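Local coordinates for protein type III effector (Vibrio parahaemolyticus, PDB 2QM2) that is of unknown function but belongs to the HopJ family, and so is possibly a type III effector, a bacterial protein delivered into host cells, at residues Ile66-Leu71 with Ile115-Ser120; Thr44-Thr49 with Thr119-Ala124; Met10-Gln15 with Ile37-Asp42. One frame throughout, in Å; residues are numbered along the deposited sequence.

Contact 1: residues Ile66-Leu71 with Ile115-Ser120; sequences IFAFGL and IQFETS. With K (potassium ion), chain C.
F67 and L71, one helical turn apart, meet the strand side chains I115 and F117. Helical segment 66-71 and strand 115-117 run nearly perpendicular (96°), with axes 10.4 Å apart. The side chains meet through carbon atoms, without polar bonds between the two segments. The F117 side chain reaches from the strand to the helix. Its CB starts toward the helix, and CG lies anti to the carbonyl carbon (chi1 -86°), which points the ring's CZ end at the helix, between F67, A68 and L71. On one side of the ring, CD1 and CE1 pass L71 CD1, with F117 CE1 at 3.8 Å from that methyl. L71 and F117 slide by each other in opposite directions here. At the tip, F117 CZ comes to 4.0 Å from F67 CB, which lies at the edge of the F117 ring, near its plane. F117 CZ also lies 3.9 Å from the backbone N of A68 and 4.2 Å from A68 CB. This is helix-on-sheet packing. The strand is an outer member, within this chain, of a three-stranded antiparallel sheet, and 48-50 is its central strand. F48 on that strand stacks on F117, so the ring is held by sheet and helix together. I115 packs differently. Its CD1 stands over one face of the F67 ring in a CH-pi contact, 4.0 Å from the ring centroid and 16° off the normal. The methyl is offset toward the rim and is nearest F67 CG, at 3.8 Å. F107 meets the F67 ring edge-to-face. The backbone of I115 has a second role: I115 O binds a potassium ion at 2.7 Å. W112 O and E113 O of the same chain, N73 O of the second subunit and two waters complete the site, bridging the subunits.

Contact 2: residues Thr44-Thr49 with Thr119-Ala124; sequences TPAAFT and TSALTA
T44 and A121 bring the two backbones together, with their CA atoms 4.8 Å apart. The touching parts run in roughly opposite directions, 138° apart end to end. T44 N donates to A121 O at 2.7 Å with an N-H...O angle of 160°. A second link runs the other way: A121 CA approaches T44 O at 3.3 Å as a CA-H...O contact. The two residues are thus joined in both directions, by one conventional bond and one weaker contact.

A46 packs against T119 and A121. Its CB points toward 119-124 and fits between these two residues. A46 CB lies 3.4 Å from T119 CG2, tighter than usual for two carbons. T119 OG1 takes the position opposite the backbone N (chi1 -175°), leaving CG2 between N and the carbonyl carbon, where it can face A46. On the other flank, A46 CB meets A121 CB at 3.9 Å.

The contact joins two loop regions next to short strands. T44 follows strand 41-43, which pairs antiparallel with 122-124, while 48-50 pairs with 115-117. The segments therefore connect the two small sheets. Helix 61-72 packs against both segments: A121 rests on C64, L122 on F69, and F48 on C64 and F67.

Contact 3: residues Met10-Gln15 with Ile37-Asp42; sequences MKMELQ and IEDNYD
Just before and at the start of helix 14-23, K11, M12 and L14 lie against D39, N40 and Y41 at the end of helix 30-40, joining the first two helices of the chain. Within the first segment, E13 is the N-cap residue of helix 14-23. Its OE1 accepts from Q15 N at 3.0 Å, a capping bond that meets the carboxylate from above its plane. Across the contact, D39 and N40 reach the backbone of M12, a selenomethionine. M12 N donates to D39 OD2 at 2.8 Å, with an N-H...O angle of 162°. This bond also comes from above the carboxylate plane. N40 was modelled in two conformers, so its bonds are less certain. In one of them N40 ND2 donates to M12 O at 2.9 Å. M12 O lies near the amide plane of N40, but ND2 sits well above the carbonyl plane of M12. In that conformer both backbone polar atoms of M12 are bound by side chains of successive residues. N40 ND2 also donates to V36 O of helix 30-40, consistent with the amide being held in this turn.

The K11 chain slides past D39 in the opposite direction, with its CG against D39 CB. The bends at chi3 and chi4 bring K11 NZ to N40 OD1 at 2.9 Å, again in that conformer. A water donates to both M10 O and D39 OD2; another accepts from L14 N. L14 supplies the apolar part. Its CG lies opposite the backbone N (chi1 175°), and its methyls meet the end of Y41. Y41 OH is hydrogen-bonded to N73 ND2, while L14 CD2 rests 4.0 Å from Y41 CZ.

Overall arrangement
Contact 1 is buried, contact 2 partly buried, and contact 3 lies at the surface. The chemistry follows: apolar side chains and aromatic rings in contact 1, a backbone bond with small side chains in contact 2, and polar side chains gripping backbone in contact 3. Contacts 1 and 2 share T119 and S120. Their centres are about 6 Å apart, both reach the sheet of 48-50 and 115-117, and both touch the second subunit. Contact 3 lies about 17 Å from each, centre to centre, and touches no other chain of the assembly. F69 of helix 61-72 packs on L14, I37 and Y41, while strands 41-43 and 122-124 tie contact 3 to contact 2.

Contact 1: residues Ile66-Leu71 with Ile115-Ser120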
loop_
_atom_site.group_PDB
_atom_site.type_symbol
_atom_site.label_atom_id
_atom_site.label_comp_id
_atom_site.label_asym_id
_atom_site.label_seq_id
_atom_site.Cartn_x
_atom_site.Cartn_y
_atom_site.Cartn_z
ATOM N N ILE A 66 8.584 6.397 -3.804
ATOM C CA ILE A 66 7.538 6.237 -4.860
ATOM C C ILE A 66 6.600 5.073 -4.644
ATOM O O ILE A 66 5.412 5.255 -4.673
ATOM C CB ILE A 66 8.090 6.244 -6.278
ATOM C CG1 ILE A 66 8.572 7.674 -6.589
ATOM C CG2 ILE A 66 6.946 5.811 -7.346
ATOM C CD1 ILE A 66 9.744 7.750 -7.538
ATOM N N PHE A 67 7.134 3.863 -4.405
ATOM C CA PHE A 67 6.259 2.769 -4.124
ATOM C C PHE A 67 5.338 3.007 -2.945
ATOM O O PHE A 67 4.166 2.706 -3.060
ATOM C CB PHE A 67 7.038 1.458 -3.960
ATOM C CG PHE A 67 7.847 1.110 -5.156
ATOM C CD1 PHE A 67 9.209 0.894 -5.051
ATOM C CD2 PHE A 67 7.239 1.021 -6.418
ATOM C CE1 PHE A 67 9.977 0.582 -6.204
ATOM C CE2 PHE A 67 7.980 0.707 -7.556
ATOM C CZ PHE A 67 9.361 0.465 -7.437
ATOM N N ALA A 68 5.843 3.499 -1.810
ATOM C CA ALA A 68 4.964 3.746 -0.676
ATOM C C ALA A 68 3.921 4.814 -1.052
ATOM O O ALA A 68 2.751 4.719 -0.683
ATOM C CB ALA A 68 5.776 4.204 0.573
ATOM N N PHE A 69 4.347 5.828 -1.793
ATOM C CA PHE A 69 3.431 6.866 -2.223
ATOM C C PHE A 69 2.327 6.321 -3.209
ATOM O O PHE A 69 1.163 6.778 -3.193
ATOM C CB PHE A 69 4.273 7.984 -2.861
ATOM C CG PHE A 69 3.475 9.094 -3.485
ATOM C CD1 PHE A 69 3.030 10.160 -2.726
ATOM C CD2 PHE A 69 3.204 9.090 -4.855
ATOM C CE1 PHE A 69 2.263 11.218 -3.316
ATOM C CE2 PHE A 69 2.473 10.142 -5.468
ATOM C CZ PHE A 69 1.979 11.200 -4.690
ATOM N N GLY A 70 2.690 5.335 -4.021
ATOM C CA GLY A 70 1.728 4.693 -4.937
ATOM C C GLY A 70 0.758 3.787 -4.149
ATOM O O GLY A 70 -0.338 3.485 -4.600
ATOM N N LEU A 71 1.176 3.361 -2.968
ATOM C CA LEU A 71 0.354 2.522 -2.091
ATOM C C LEU A 71 -0.646 3.408 -1.363
ATOM O O LEU A 71 -1.829 3.075 -1.221
ATOM C CB LEU A 71 1.232 1.792 -1.075
ATOM C CG LEU A 71 1.923 0.553 -1.669
ATOM C CD1 LEU A 71 2.977 -0.036 -0.737
ATOM C CD2 LEU A 71 0.926 -0.479 -2.103
ATOM N N ILE A 115 5.829 -6.377 -4.421
ATOM C CA ILE A 115 6.295 -5.397 -3.465
ATOM C C ILE A 115 5.973 -5.862 -2.064
ATOM O O ILE A 115 4.830 -6.226 -1.788
ATOM C CB ILE A 115 5.652 -3.969 -3.712
ATOM C CG1 ILE A 115 6.319 -3.271 -4.911
ATOM C CG2 ILE A 115 5.722 -3.116 -2.428
ATOM C CD1 ILE A 115 7.767 -2.694 -4.615
ATOM N N GLN A 116 6.933 -5.814 -1.158
ATOM C CA GLN A 116 6.586 -6.063 0.267
ATOM C C GLN A 116 7.426 -5.248 1.158
ATOM O O GLN A 116 8.610 -5.362 1.112
ATOM C CB GLN A 116 6.816 -7.534 0.658
ATOM C CG GLN A 116 6.347 -7.958 2.048
ATOM C CD GLN A 116 6.552 -9.489 2.292
ATOM O OE1 GLN A 116 7.634 -10.011 2.150
ATOM N NE2 GLN A 116 5.489 -10.176 2.638
ATOM N N PHE A 117 6.799 -4.481 2.022
ATOM C CA PHE A 117 7.488 -3.554 2.927
ATOM C C PHE A 117 7.627 -4.198 4.281
ATOM O O PHE A 117 6.680 -4.852 4.792
ATOM C CB PHE A 117 6.676 -2.228 3.057
ATOM C CG PHE A 117 6.988 -1.227 1.968
ATOM C CD1 PHE A 117 6.361 -1.305 0.750
ATOM C CD2 PHE A 117 7.974 -0.276 2.148
ATOM C CE1 PHE A 117 6.697 -0.420 -0.275
ATOM C CE2 PHE A 117 8.331 0.589 1.153
ATOM C CZ PHE A 117 7.654 0.536 -0.071
ATOM N N GLU A 118 8.760 -3.956 4.911
ATOM C CA GLU A 118 8.957 -4.388 6.314
ATOM C C GLU A 118 8.183 -3.521 7.276
ATOM O O GLU A 118 7.701 -3.975 8.311
ATOM C CB GLU A 118 10.422 -4.290 6.713
ATOM C CG GLU A 118 11.365 -5.199 6.013
ATOM C CD GLU A 118 11.050 -6.650 6.174
ATOM O OE1 GLU A 118 10.379 -7.217 5.257
ATOM O OE2 GLU A 118 11.492 -7.230 7.196
ATOM N N THR A 119 8.156 -2.236 6.948
ATOM C CA THR A 119 7.546 -1.237 7.778
ATOM C C THR A 119 7.062 -0.094 6.897
ATOM O O THR A 119 7.417 0.012 5.718
ATOM C CB THR A 119 8.537 -0.724 8.894
ATOM O OG1 THR A 119 7.847 0.196 9.768
ATOM C CG2 THR A 119 9.716 -0.040 8.298
ATOM N N SER A 120 6.172 0.710 7.442
ATOM C CA SER A 120 5.625 1.820 6.706
ATOM C C SER A 120 6.742 2.810 6.339
ATOM O O SER A 120 7.529 3.220 7.223
ATOM C CB SER A 120 4.557 2.486 7.541
ATOM O OG SER A 120 4.219 3.732 6.953
HETATM K K K C . 2.871 -7.903 -2.567
HETATM O O HOH W 1 0.359 -7.966 -3.240
HETATM O O HOH W 2 3.444 -9.919 -0.286
#

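Contact 2: residues Thr44-Thr49 with Thr119-Ala124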
loop_
_atom_site.group_PDB
_atom_site.type_symbol
_atom_site.label_atom_id
_atom_site.label_comp_id
_atom_site.label_asym_id
_atom_site.label_seq_id
_atom_site.Cartn_x
_atom_site.Cartn_y
_atom_site.Cartn_z
ATOM N N THR A 44 10.049 7.561 6.662
ATOM C CA THR A 44 10.704 6.749 7.635
ATOM C C THR A 44 11.366 5.613 6.870
ATOM O O THR A 44 10.677 4.802 6.278
ATOM C CB THR A 44 9.675 6.312 8.738
ATOM O OG1 THR A 44 10.333 5.554 9.743
ATOM C CG2 THR A 44 8.556 5.477 8.158
ATOM N N PRO A 45 12.718 5.596 6.814
ATOM C CA PRO A 45 13.441 4.544 6.070
ATOM C C PRO A 45 12.926 3.129 6.363
ATOM O O PRO A 45 12.895 2.707 7.513
ATOM C CB PRO A 45 14.884 4.697 6.561
ATOM C CG PRO A 45 14.987 6.160 6.864
ATOM C CD PRO A 45 13.656 6.553 7.440
ATOM N N ALA A 46 12.556 2.407 5.314
ATOM C CA ALA A 46 12.013 1.056 5.456
ATOM C C ALA A 46 12.687 0.082 4.486
ATOM O O ALA A 46 12.975 0.446 3.367
ATOM C CB ALA A 46 10.485 1.080 5.235
ATOM N N ALA A 47 12.975 -1.141 4.926
ATOM C CA ALA A 47 13.407 -2.176 4.022
ATOM C C ALA A 47 12.208 -2.677 3.223
ATOM O O ALA A 47 11.095 -2.751 3.722
ATOM C CB ALA A 47 14.095 -3.352 4.785
ATOM N N PHE A 48 12.422 -3.022 1.975
ATOM C CA PHE A 48 11.324 -3.581 1.187
ATOM C C PHE A 48 11.879 -4.445 0.108
ATOM O O PHE A 48 13.003 -4.243 -0.338
ATOM C CB PHE A 48 10.444 -2.496 0.606
ATOM C CG PHE A 48 11.116 -1.622 -0.412
ATOM C CD1 PHE A 48 12.040 -0.643 -0.025
ATOM C CD2 PHE A 48 10.758 -1.715 -1.761
ATOM C CE1 PHE A 48 12.621 0.212 -0.993
ATOM C CE2 PHE A 48 11.363 -0.878 -2.726
ATOM C CZ PHE A 48 12.288 0.065 -2.343
ATOM N N THR A 49 11.125 -5.458 -0.291
ATOM C CA THR A 49 11.549 -6.253 -1.428
ATOM C C THR A 49 10.683 -5.851 -2.608
ATOM O O THR A 49 9.590 -5.326 -2.436
ATOM C CB THR A 49 11.620 -7.820 -1.163
ATOM O OG1 THR A 49 10.498 -8.500 -1.730
ATOM C CG2 THR A 49 11.700 -8.130 0.289
ATOM N N THR A 119 8.156 -2.236 6.948
ATOM C CA THR A 119 7.546 -1.237 7.778
ATOM C C THR A 119 7.062 -0.094 6.897
ATOM O O THR A 119 7.417 0.012 5.718
ATOM C CB THR A 119 8.537 -0.724 8.894
ATOM O OG1 THR A 119 7.847 0.196 9.768
ATOM C CG2 THR A 119 9.716 -0.040 8.298
ATOM N N SER A 120 6.172 0.710 7.442
ATOM C CA SER A 120 5.625 1.820 6.706
ATOM C C SER A 120 6.742 2.810 6.339
ATOM O O SER A 120 7.529 3.220 7.223
ATOM C CB SER A 120 4.557 2.486 7.541
ATOM O OG SER A 120 4.219 3.732 6.953
ATOM N N ALA A 121 6.854 3.162 5.055
ATOM C CA ALA A 121 7.872 4.162 4.698
ATOM C C ALA A 121 7.360 5.605 4.793
ATOM O O ALA A 121 8.123 6.540 5.092
ATOM C CB ALA A 121 8.471 3.900 3.345
ATOM N N LEU A 122 6.070 5.772 4.546
ATOM C CA LEU A 122 5.461 7.064 4.544
ATOM C C LEU A 122 4.220 7.133 5.424
ATOM O O LEU A 122 3.549 6.124 5.707
ATOM C CB LEU A 122 5.078 7.496 3.122
ATOM C CG LEU A 122 6.148 7.712 2.058
ATOM C CD1 LEU A 122 5.450 7.942 0.620
ATOM C CD2 LEU A 122 7.118 8.765 2.415
ATOM N N THR A 123 3.907 8.354 5.812
ATOM C CA THR A 123 2.766 8.581 6.606
ATOM C C THR A 123 2.376 10.021 6.322
ATOM O O THR A 123 3.240 10.895 6.245
ATOM C CB THR A 123 3.080 8.244 8.125
ATOM O OG1 THR A 123 1.878 7.950 8.834
ATOM C CG2 THR A 123 3.860 9.317 8.847
ATOM N N ALA A 124 1.076 10.258 6.125
ATOM C CA ALA A 124 0.607 11.583 5.724
ATOM C C ALA A 124 0.890 12.584 6.822
ATOM O O ALA A 124 0.786 12.251 8.003
ATOM C CB ALA A 124 -0.874 11.557 5.358
#

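Contact 3: residues Met10-Gln15 with Ile37-Asp42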
loop_
_atom_site.group_PDB
_atom_site.type_symbol
_atom_site.label_atom_id
_atom_site.label_comp_id
_atom_site.label_asym_id
_atom_site.label_seq_id
_atom_site.Cartn_x
_atom_site.Cartn_y
_atom_site.Cartn_z
HETATM N N MSE A 10 5.520 27.837 0.051
HETATM C CA MSE A 10 5.024 27.058 -1.074
HETATM C C MSE A 10 5.087 25.547 -0.866
HETATM O O MSE A 10 6.139 24.923 -0.986
HETATM C CB MSE A 10 5.633 27.506 -2.408
HETATM C CG MSE A 10 7.062 27.974 -2.374
HETATM SE SE MSE A 10 7.324 29.339 -3.741
HETATM C CE MSE A 10 6.685 28.366 -5.318
ATOM N N LYS A 11 3.935 24.972 -0.565
ATOM C CA LYS A 11 3.805 23.548 -0.442
ATOM C C LYS A 11 3.094 23.003 -1.680
ATOM O O LYS A 11 2.095 23.558 -2.134
ATOM C CB LYS A 11 3.036 23.229 0.824
ATOM C CG LYS A 11 2.916 21.774 1.227
ATOM C CD LYS A 11 2.410 21.719 2.684
ATOM C CE LYS A 11 1.562 20.516 2.956
ATOM N NZ LYS A 11 0.710 20.220 1.773
HETATM N N MSE A 12 3.664 21.931 -2.226
HETATM C CA MSE A 12 3.042 21.122 -3.262
HETATM C C MSE A 12 1.737 20.518 -2.727
HETATM O O MSE A 12 1.701 19.922 -1.643
HETATM C CB MSE A 12 3.976 19.984 -3.681
HETATM C CG MSE A 12 5.287 20.402 -4.250
HETATM SE SE MSE A 12 5.297 20.361 -6.198
HETATM C CE MSE A 12 5.846 18.570 -6.494
ATOM N N GLU A 13 0.680 20.673 -3.508
ATOM C CA GLU A 13 -0.645 20.197 -3.161
ATOM C C GLU A 13 -0.804 18.785 -3.690
ATOM O O GLU A 13 -0.593 18.564 -4.880
ATOM C CB GLU A 13 -1.659 21.128 -3.827
ATOM C CG GLU A 13 -2.999 21.174 -3.182
ATOM C CD GLU A 13 -3.946 20.176 -3.794
ATOM O OE1 GLU A 13 -4.315 19.231 -3.067
ATOM O OE2 GLU A 13 -4.314 20.316 -4.991
ATOM N N LEU A 14 -1.187 17.826 -2.836
ATOM C CA LEU A 14 -1.116 16.416 -3.240
ATOM C C LEU A 14 -2.096 16.134 -4.407
ATOM O O LEU A 14 -1.730 15.513 -5.416
ATOM C CB LEU A 14 -1.348 15.485 -2.033
ATOM C CG LEU A 14 -1.463 13.942 -2.111
ATOM C CD1 LEU A 14 -0.322 13.272 -2.848
ATOM C CD2 LEU A 14 -1.628 13.339 -0.733
ATOM N N GLN A 15 -3.323 16.643 -4.280
ATOM C CA GLN A 15 -4.389 16.233 -5.178
ATOM C C GLN A 15 -4.120 16.743 -6.587
ATOM O O GLN A 15 -4.434 16.083 -7.579
ATOM C CB GLN A 15 -5.761 16.669 -4.631
ATOM C CG GLN A 15 -6.982 16.019 -5.323
ATOM C CD GLN A 15 -6.896 14.488 -5.371
ATOM O OE1 GLN A 15 -7.016 13.897 -6.447
ATOM N NE2 GLN A 15 -6.650 13.850 -4.222
ATOM N N ILE A 37 6.128 14.477 -2.224
ATOM C CA ILE A 37 6.099 13.483 -1.223
ATOM C C ILE A 37 6.722 14.092 0.033
ATOM O O ILE A 37 6.268 13.827 1.121
ATOM C CB ILE A 37 6.950 12.199 -1.625
ATOM C CG1 ILE A 37 6.185 11.310 -2.619
ATOM C CG2 ILE A 37 7.425 11.450 -0.340
ATOM C CD1 ILE A 37 7.075 10.299 -3.420
ATOM N N GLU A 38 7.799 14.846 -0.134
ATOM C CA GLU A 38 8.498 15.452 1.004
ATOM C C GLU A 38 7.619 16.531 1.696
ATOM O O GLU A 38 7.593 16.612 2.925
ATOM C CB GLU A 38 9.865 16.006 0.556
ATOM C CG GLU A 38 10.940 15.877 1.642
ATOM C CD GLU A 38 10.923 17.035 2.606
ATOM O OE1 GLU A 38 11.198 16.819 3.819
ATOM O OE2 GLU A 38 10.633 18.170 2.147
ATOM N N ASP A 39 6.867 17.303 0.902
ATOM C CA ASP A 39 5.883 18.295 1.414
ATOM C C ASP A 39 4.628 17.679 2.067
ATOM O O ASP A 39 3.912 18.359 2.789
ATOM C CB ASP A 39 5.333 19.143 0.266
ATOM C CG ASP A 39 6.297 20.170 -0.254
ATOM O OD1 ASP A 39 7.280 20.547 0.449
ATOM O OD2 ASP A 39 6.034 20.635 -1.389
ATOM N N ASN A 40 4.334 16.417 1.785
ATOM C CA ASN A 40 3.029 15.877 2.172
ATOM C C ASN A 40 3.085 14.662 3.090
ATOM O O ASN A 40 2.045 14.174 3.558
ATOM C CB ASN A 40 2.171 15.582 0.929
ATOM C CG ASN A 40 1.712 16.856 0.225
ATOM O OD1 ASN A 40 0.768 17.532 0.657
ATOM N ND2 ASN A 40 2.373 17.183 -0.862
ATOM N N TYR A 41 4.296 14.188 3.363
ATOM C CA TYR A 41 4.464 12.988 4.170
ATOM C C TYR A 41 5.685 13.049 5.067
ATOM O O TYR A 41 6.689 13.711 4.743
ATOM C CB TYR A 41 4.660 11.818 3.255
ATOM C CG TYR A 41 3.522 11.541 2.330
ATOM C CD1 TYR A 41 3.562 11.964 1.019
ATOM C CD2 TYR A 41 2.380 10.852 2.772
ATOM C CE1 TYR A 41 2.517 11.713 0.161
ATOM C CE2 TYR A 41 1.330 10.606 1.928
ATOM C CZ TYR A 41 1.406 11.025 0.617
ATOM O OH TYR A 41 0.369 10.773 -0.250
ATOM N N ASP A 42 5.633 12.319 6.173
ATOM C CA ASP A 42 6.840 12.039 6.953
ATOM C C ASP A 42 7.462 10.725 6.505
ATOM O O ASP A 42 6.797 9.704 6.478
ATOM C CB ASP A 42 6.553 12.010 8.465
ATOM C CG ASP A 42 6.145 13.357 8.990
ATOM O OD1 ASP A 42 6.855 14.327 8.672
ATOM O OD2 ASP A 42 5.119 13.442 9.702
HETATM O O HOH W 3 7.428 22.746 -2.195
HETATM O O HOH W 4 -1.433 18.601 0.010
#